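Local coordinates for protein putative immunoglobulin A1 protease (Bacteroides ovatus, PDB 3N6Z) that is of unproven function but is named as a putative protease of immunoglobulin A1, a hydrolase, at residues Asn170-Gly175 with Asn203-Ala208; Tyr238-Val243 with Asn354-Phe359. One frame throughout, in Å; residues are numbered along the deposited sequence.

How the contacts relate
Contact 1 joins two neighbouring strands of the parallel beta-helix that forms most of the chain; contact 2 joins the next coil to the C-terminal tail. Their centres lie about 8 Å apart, and contact 1 closes before contact 2 opens along the sequence. Strands 172-174, 204-206 and 237-239 are consecutive in one parallel sheet, so Ser206 of contact 1 probably hydrogen-bonds through its backbone N and O to Tyr238 and Tyr240 of contact 2. The tail also returns to contact 1: Phe359 meets the Tyr205 ring edge-to-face. The tyrosine face built by successive coils thus becomes the surface on which the end of the chain is packed.

Contact 1: Asn170-Gly175 with Asn203-Ala208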
loop_
_atom_site.group_PDB
_atom_site.type_symbol
_atom_site.label_atom_id
_atom_site.label_comp_id
_atom_site.label_asym_id
_atom_site.label_seq_id
_atom_site.Cartn_x
_atom_site.Cartn_y
_atom_site.Cartn_z
ATOM N N ASN A 170 2.910 -4.244 8.971
ATOM C CA ASN A 170 1.850 -5.023 9.628
ATOM C C ASN A 170 0.463 -4.474 9.281
ATOM O O ASN A 170 -0.380 -4.278 10.165
ATOM C CB ASN A 170 2.000 -5.097 11.159
ATOM C CG ASN A 170 3.385 -5.426 11.627
ATOM O OD1 ASN A 170 4.163 -6.129 10.983
ATOM N ND2 ASN A 170 3.711 -4.887 12.805
ATOM N N CYS A 171 0.240 -4.202 7.996
ATOM C CA CYS A 171 -1.032 -3.683 7.529
ATOM C C CYS A 171 -1.588 -4.533 6.389
ATOM O O CYS A 171 -0.854 -5.269 5.735
ATOM C CB CYS A 171 -0.914 -2.224 7.062
ATOM S SG CYS A 171 -0.493 -1.055 8.349
ATOM N N TYR A 172 -2.872 -4.374 6.106
ATOM C CA TYR A 172 -3.475 -5.029 4.966
ATOM C C TYR A 172 -4.599 -4.221 4.401
ATOM O O TYR A 172 -5.165 -3.346 5.080
ATOM C CB TYR A 172 -3.924 -6.450 5.310
ATOM C CG TYR A 172 -5.218 -6.609 6.097
ATOM C CD1 TYR A 172 -6.424 -6.782 5.438
ATOM C CD2 TYR A 172 -5.202 -6.715 7.484
ATOM C CE1 TYR A 172 -7.605 -7.057 6.150
ATOM C CE2 TYR A 172 -6.382 -6.961 8.211
ATOM C CZ TYR A 172 -7.561 -7.154 7.538
ATOM O OH TYR A 172 -8.715 -7.453 8.245
ATOM N N THR A 173 -4.918 -4.501 3.140
ATOM C CA THR A 173 -6.054 -3.905 2.461
ATOM C C THR A 173 -6.850 -4.916 1.667
ATOM O O THR A 173 -6.313 -5.899 1.127
ATOM C CB THR A 173 -5.666 -2.748 1.519
ATOM O OG1 THR A 173 -4.946 -3.276 0.413
ATOM C CG2 THR A 173 -4.799 -1.700 2.236
ATOM N N THR A 174 -8.141 -4.660 1.611
ATOM C CA THR A 174 -9.085 -5.369 0.723
ATOM C C THR A 174 -10.004 -4.331 0.108
ATOM O O THR A 174 -10.181 -3.231 0.651
ATOM C CB THR A 174 -9.894 -6.476 1.454
ATOM O OG1 THR A 174 -11.088 -5.933 2.052
ATOM C CG2 THR A 174 -9.043 -7.195 2.544
ATOM N N GLY A 175 -10.607 -4.681 -1.036
ATOM C CA GLY A 175 -11.494 -3.779 -1.758
ATOM C C GLY A 175 -11.013 -3.500 -3.175
ATOM O O GLY A 175 -10.727 -4.441 -3.915
ATOM N N ASN A 203 5.691 -6.811 5.947
ATOM C CA ASN A 203 4.687 -7.605 6.628
ATOM C C ASN A 203 3.264 -7.082 6.340
ATOM O O ASN A 203 2.481 -6.807 7.251
ATOM C CB ASN A 203 4.969 -7.705 8.143
ATOM C CG ASN A 203 5.956 -8.823 8.476
ATOM O OD1 ASN A 203 5.850 -9.957 7.956
ATOM N ND2 ASN A 203 6.929 -8.501 9.310
ATOM N N CYS A 204 2.973 -6.982 5.054
ATOM C CA CYS A 204 1.667 -6.544 4.570
ATOM C C CYS A 204 1.106 -7.475 3.531
ATOM O O CYS A 204 1.823 -8.171 2.836
ATOM C CB CYS A 204 1.722 -5.136 3.937
ATOM S SG CYS A 204 2.174 -3.815 5.101
ATOM N N TYR A 205 -0.205 -7.510 3.418
ATOM C CA TYR A 205 -0.853 -8.178 2.296
ATOM C C TYR A 205 -2.015 -7.342 1.756
ATOM O O TYR A 205 -2.518 -6.416 2.408
ATOM C CB TYR A 205 -1.330 -9.599 2.668
ATOM C CG TYR A 205 -2.515 -9.688 3.600
ATOM C CD1 TYR A 205 -2.331 -9.712 4.966
ATOM C CD2 TYR A 205 -3.817 -9.781 3.117
ATOM C CE1 TYR A 205 -3.415 -9.814 5.846
ATOM C CE2 TYR A 205 -4.911 -9.922 3.976
ATOM C CZ TYR A 205 -4.710 -9.927 5.350
ATOM O OH TYR A 205 -5.782 -10.031 6.236
ATOM N N SER A 206 -2.440 -7.689 0.551
ATOM C CA SER A 206 -3.636 -7.121 -0.022
ATOM C C SER A 206 -4.401 -8.136 -0.835
ATOM O O SER A 206 -3.795 -8.981 -1.505
ATOM C CB SER A 206 -3.290 -5.935 -0.910
ATOM O OG SER A 206 -4.427 -5.272 -1.430
ATOM N N ASN A 207 -5.732 -8.032 -0.762
ATOM C CA ASN A 207 -6.667 -8.705 -1.640
ATOM C C ASN A 207 -7.495 -7.703 -2.481
ATOM O O ASN A 207 -8.547 -8.047 -3.073
ATOM C CB ASN A 207 -7.579 -9.607 -0.802
ATOM C CG ASN A 207 -8.522 -10.397 -1.655
ATOM O OD1 ASN A 207 -8.219 -10.672 -2.818
ATOM N ND2 ASN A 207 -9.671 -10.753 -1.102
ATOM N N ALA A 208 -7.051 -6.459 -2.576
ATOM C CA ALA A 208 -7.780 -5.478 -3.377
ATOM C C ALA A 208 -7.615 -5.731 -4.862
ATOM O O ALA A 208 -6.541 -6.128 -5.273
ATOM C CB ALA A 208 -7.270 -4.085 -3.024
HETATM O O HOH W 1 7.004 -6.078 10.748
HETATM O O HOH W 2 -11.057 -7.413 -1.904
#
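Tyr172 and Tyr205 are consecutive rungs of a tyrosine ladder on one face of a parallel beta-helix, their side chains lying side by side and pointing the same way. The planes are only 6° apart but slid along each other, so the rings barely overlap. Tyr205 OH sits over the centre of the Tyr172 ring, 3.2 Å from its plane, while Tyr172 CB makes a CH-pi contact 3.5 Å from the Tyr205 ring centroid. Each CG stands between its own backbone N and carbonyl carbon (chi1 78° and 71°), which starts both rings off in step. The hydroxyls part company: Tyr172 OH bonds to Glu363 N and Tyr205 OH to Ser362 OG, both in the C-terminal tail.

Below the rings, strands 172-174 and 204-206 pair in parallel as neighbouring coils of the solenoid. Tyr205 N donates to Cys171 O (3.3 Å), Thr173 N to Tyr205 O (3.2 Å), and Asn207 N to Thr173 O (2.9 Å). Upstream of this ladder, Cys204 SG accepts from Cys171 N at 3.5 Å, a side-chain sulfur taking a backbone N-H. The opposite face of the sheet from the tyrosines carries Thr173 and Ser206, whose OG1 and OG lie 2.8 Å apart. Thr173 OG1 also hydrogen-bonds Gly185 O, and Ser206 OG accepts from Ala208 N at 3.1 Å, closing an ST turn.

Asn170 and Asn203 also lie side by side, pointing the same way: a water takes a proton from Asn203 ND2 and gives one to Asn170 OD1. Asn170 ND2 reaches on to Asn132 of the preceding coil, and Asn203 OD1 is hydrogen-bonded by Trp349 NE1. A second water joins Gly175 N to Asn207 O.

Contact 2: Tyr238-Val243 with Asn354-Phe359; sequences YAYGAV and NGYPIF
Tyr240 and Tyr356 lie face against face in an offset stack, ring centroids 3.9 Å apart and planes 11° from parallel. The overlap is unequal: Tyr240 CD2 stands over the centre of the Tyr356 ring, whereas Tyr356 CD1 lies over the Tyr240 ring displaced toward its rim. Tyr356 CB is set over the same Tyr240 face, 4.1 Å from the ring centroid, in a CH-pi contact. Tyr356 CG is anti to the carbonyl carbon (chi1 -67°), which sets CG over the Tyr240 ring, near CE2 and CD2. Trp271 also meets the Tyr356 ring, with its plane inclined.

Tyr238 engages through its tip instead. Its OH donates to Pro357 O at 2.6 Å, in the carbonyl plane and on a lone pair, with that oxygen at the edge of the Tyr238 ring; Pro357 CD packs 3.4 Å from the same OH. The beta-helix here receives the C-terminal tail, which passes over the tyrosine side chains of this coil and leads into strand 358-359. Ile341 of helix 334-344 touches both Tyr238 and Pro357, so helix and tail close on the coil together.

An Asx turn precedes the stack: Tyr356 N donates to Asn354 OD1 at 3.2 Å, from above the amide plane. Asn354 ND2 donates to a water that lies 3.1 Å from Tyr240 OH and near the plane of that ring. An alanine in place of Tyr240 would probably leave this face of Tyr356 without its stacking mate, open a gap between coil and tail, and deprive the water of its phenolic partner.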
loop_
_atom_site.group_PDB
_atom_site.type_symbol
_atom_site.label_atom_id
_atom_site.label_comp_id
_atom_site.label_asym_id
_atom_site.label_seq_id
_atom_site.Cartn_x
_atom_site.Cartn_y
_atom_site.Cartn_z
ATOM N N TYR A 238 2.653 -10.111 0.431
ATOM C CA TYR A 238 2.001 -10.837 -0.655
ATOM C C TYR A 238 0.682 -10.201 -1.024
ATOM O O TYR A 238 0.097 -9.466 -0.230
ATOM C CB TYR A 238 1.877 -12.348 -0.335
ATOM C CG TYR A 238 0.567 -12.845 0.205
ATOM C CD1 TYR A 238 0.244 -12.752 1.559
ATOM C CD2 TYR A 238 -0.367 -13.424 -0.643
ATOM C CE1 TYR A 238 -0.979 -13.241 2.046
ATOM C CE2 TYR A 238 -1.574 -13.917 -0.171
ATOM C CZ TYR A 238 -1.892 -13.811 1.171
ATOM O OH TYR A 238 -3.088 -14.320 1.612
ATOM N N ALA A 239 0.201 -10.525 -2.217
ATOM C CA ALA A 239 -1.071 -10.031 -2.694
ATOM C C ALA A 239 -1.823 -11.113 -3.435
ATOM O O ALA A 239 -1.224 -12.002 -4.039
ATOM C CB ALA A 239 -0.884 -8.793 -3.596
ATOM N N TYR A 240 -3.148 -11.012 -3.409
ATOM C CA TYR A 240 -3.991 -11.930 -4.155
ATOM C C TYR A 240 -5.180 -11.327 -4.843
ATOM O O TYR A 240 -5.968 -12.045 -5.501
ATOM C CB TYR A 240 -4.334 -13.162 -3.338
ATOM C CG TYR A 240 -5.210 -13.020 -2.113
ATOM C CD1 TYR A 240 -4.693 -12.563 -0.910
ATOM C CD2 TYR A 240 -6.526 -13.494 -2.123
ATOM C CE1 TYR A 240 -5.457 -12.553 0.246
ATOM C CE2 TYR A 240 -7.322 -13.453 -0.958
ATOM C CZ TYR A 240 -6.757 -13.006 0.230
ATOM O OH TYR A 240 -7.457 -12.945 1.422
ATOM N N GLY A 241 -5.322 -10.012 -4.790
ATOM C CA GLY A 241 -6.336 -9.381 -5.658
ATOM C C GLY A 241 -5.905 -9.241 -7.125
ATOM O O GLY A 241 -4.730 -9.129 -7.431
ATOM N N ALA A 242 -6.839 -9.273 -8.050
ATOM C CA ALA A 242 -6.520 -9.138 -9.482
ATOM C C ALA A 242 -5.862 -7.793 -9.777
ATOM O O ALA A 242 -6.353 -6.774 -9.322
ATOM C CB ALA A 242 -7.798 -9.281 -10.308
ATOM N N VAL A 243 -4.775 -7.807 -10.545
ATOM C CA VAL A 243 -4.002 -6.598 -10.868
ATOM C C VAL A 243 -4.027 -6.423 -12.384
ATOM O O VAL A 243 -3.763 -7.385 -13.120
ATOM C CB VAL A 243 -2.531 -6.647 -10.377
ATOM C CG1 VAL A 243 -1.833 -5.313 -10.562
ATOM C CG2 VAL A 243 -2.453 -7.124 -8.950
ATOM N N ASN A 354 -9.518 -20.669 3.777
ATOM C CA ASN A 354 -9.524 -20.839 2.309
ATOM C C ASN A 354 -8.129 -20.925 1.642
ATOM O O ASN A 354 -8.015 -20.814 0.419
ATOM C CB ASN A 354 -10.336 -19.708 1.667
ATOM C CG ASN A 354 -9.728 -18.344 1.907
ATOM O OD1 ASN A 354 -8.666 -18.235 2.546
ATOM N ND2 ASN A 354 -10.403 -17.296 1.436
ATOM N N GLY A 355 -7.074 -21.097 2.433
ATOM C CA GLY A 355 -5.725 -21.260 1.887
ATOM C C GLY A 355 -4.908 -19.993 1.858
ATOM O O GLY A 355 -3.673 -20.077 1.785
ATOM N N TYR A 356 -5.566 -18.823 1.919
ATOM C CA TYR A 356 -4.832 -17.568 1.853
ATOM C C TYR A 356 -4.426 -17.130 3.257
ATOM O O TYR A 356 -5.288 -16.945 4.116
ATOM C CB TYR A 356 -5.674 -16.473 1.197
ATOM C CG TYR A 356 -5.980 -16.671 -0.257
ATOM C CD1 TYR A 356 -4.989 -16.579 -1.232
ATOM C CD2 TYR A 356 -7.294 -16.952 -0.670
ATOM C CE1 TYR A 356 -5.256 -16.768 -2.568
ATOM C CE2 TYR A 356 -7.587 -17.107 -2.031
ATOM C CZ TYR A 356 -6.548 -17.037 -2.968
ATOM O OH TYR A 356 -6.832 -17.178 -4.301
ATOM N N PRO A 357 -3.121 -16.922 3.504
ATOM C CA PRO A 357 -2.701 -16.450 4.812
ATOM C C PRO A 357 -3.211 -15.037 5.114
ATOM O O PRO A 357 -3.342 -14.206 4.208
ATOM C CB PRO A 357 -1.169 -16.477 4.730
ATOM C CG PRO A 357 -0.877 -17.490 3.710
ATOM C CD PRO A 357 -1.961 -17.332 2.694
ATOM N N ILE A 358 -3.489 -14.810 6.378
ATOM C CA ILE A 358 -3.959 -13.531 6.892
ATOM C C ILE A 358 -3.228 -13.253 8.212
ATOM O O ILE A 358 -2.355 -14.007 8.591
ATOM C CB ILE A 358 -5.519 -13.493 6.995
ATOM C CG1 ILE A 358 -6.020 -14.576 7.963
ATOM C CG2 ILE A 358 -6.163 -13.637 5.614
ATOM C CD1 ILE A 358 -7.495 -14.523 8.234
ATOM N N PHE A 359 -3.570 -12.176 8.903
ATOM C CA PHE A 359 -2.988 -11.942 10.201
ATOM C C PHE A 359 -3.835 -12.613 11.254
ATOM O O PHE A 359 -5.041 -12.818 11.071
ATOM C CB PHE A 359 -2.883 -10.439 10.540
ATOM C CG PHE A 359 -2.051 -9.616 9.578
ATOM C CD1 PHE A 359 -0.990 -10.131 8.862
ATOM C CD2 PHE A 359 -2.339 -8.273 9.456
ATOM C CE1 PHE A 359 -0.236 -9.319 8.032
ATOM C CE2 PHE A 359 -1.577 -7.438 8.660
ATOM C CZ PHE A 359 -0.547 -7.986 7.929
HETATM O O HOH W 3 -10.124 -14.343 0.885
#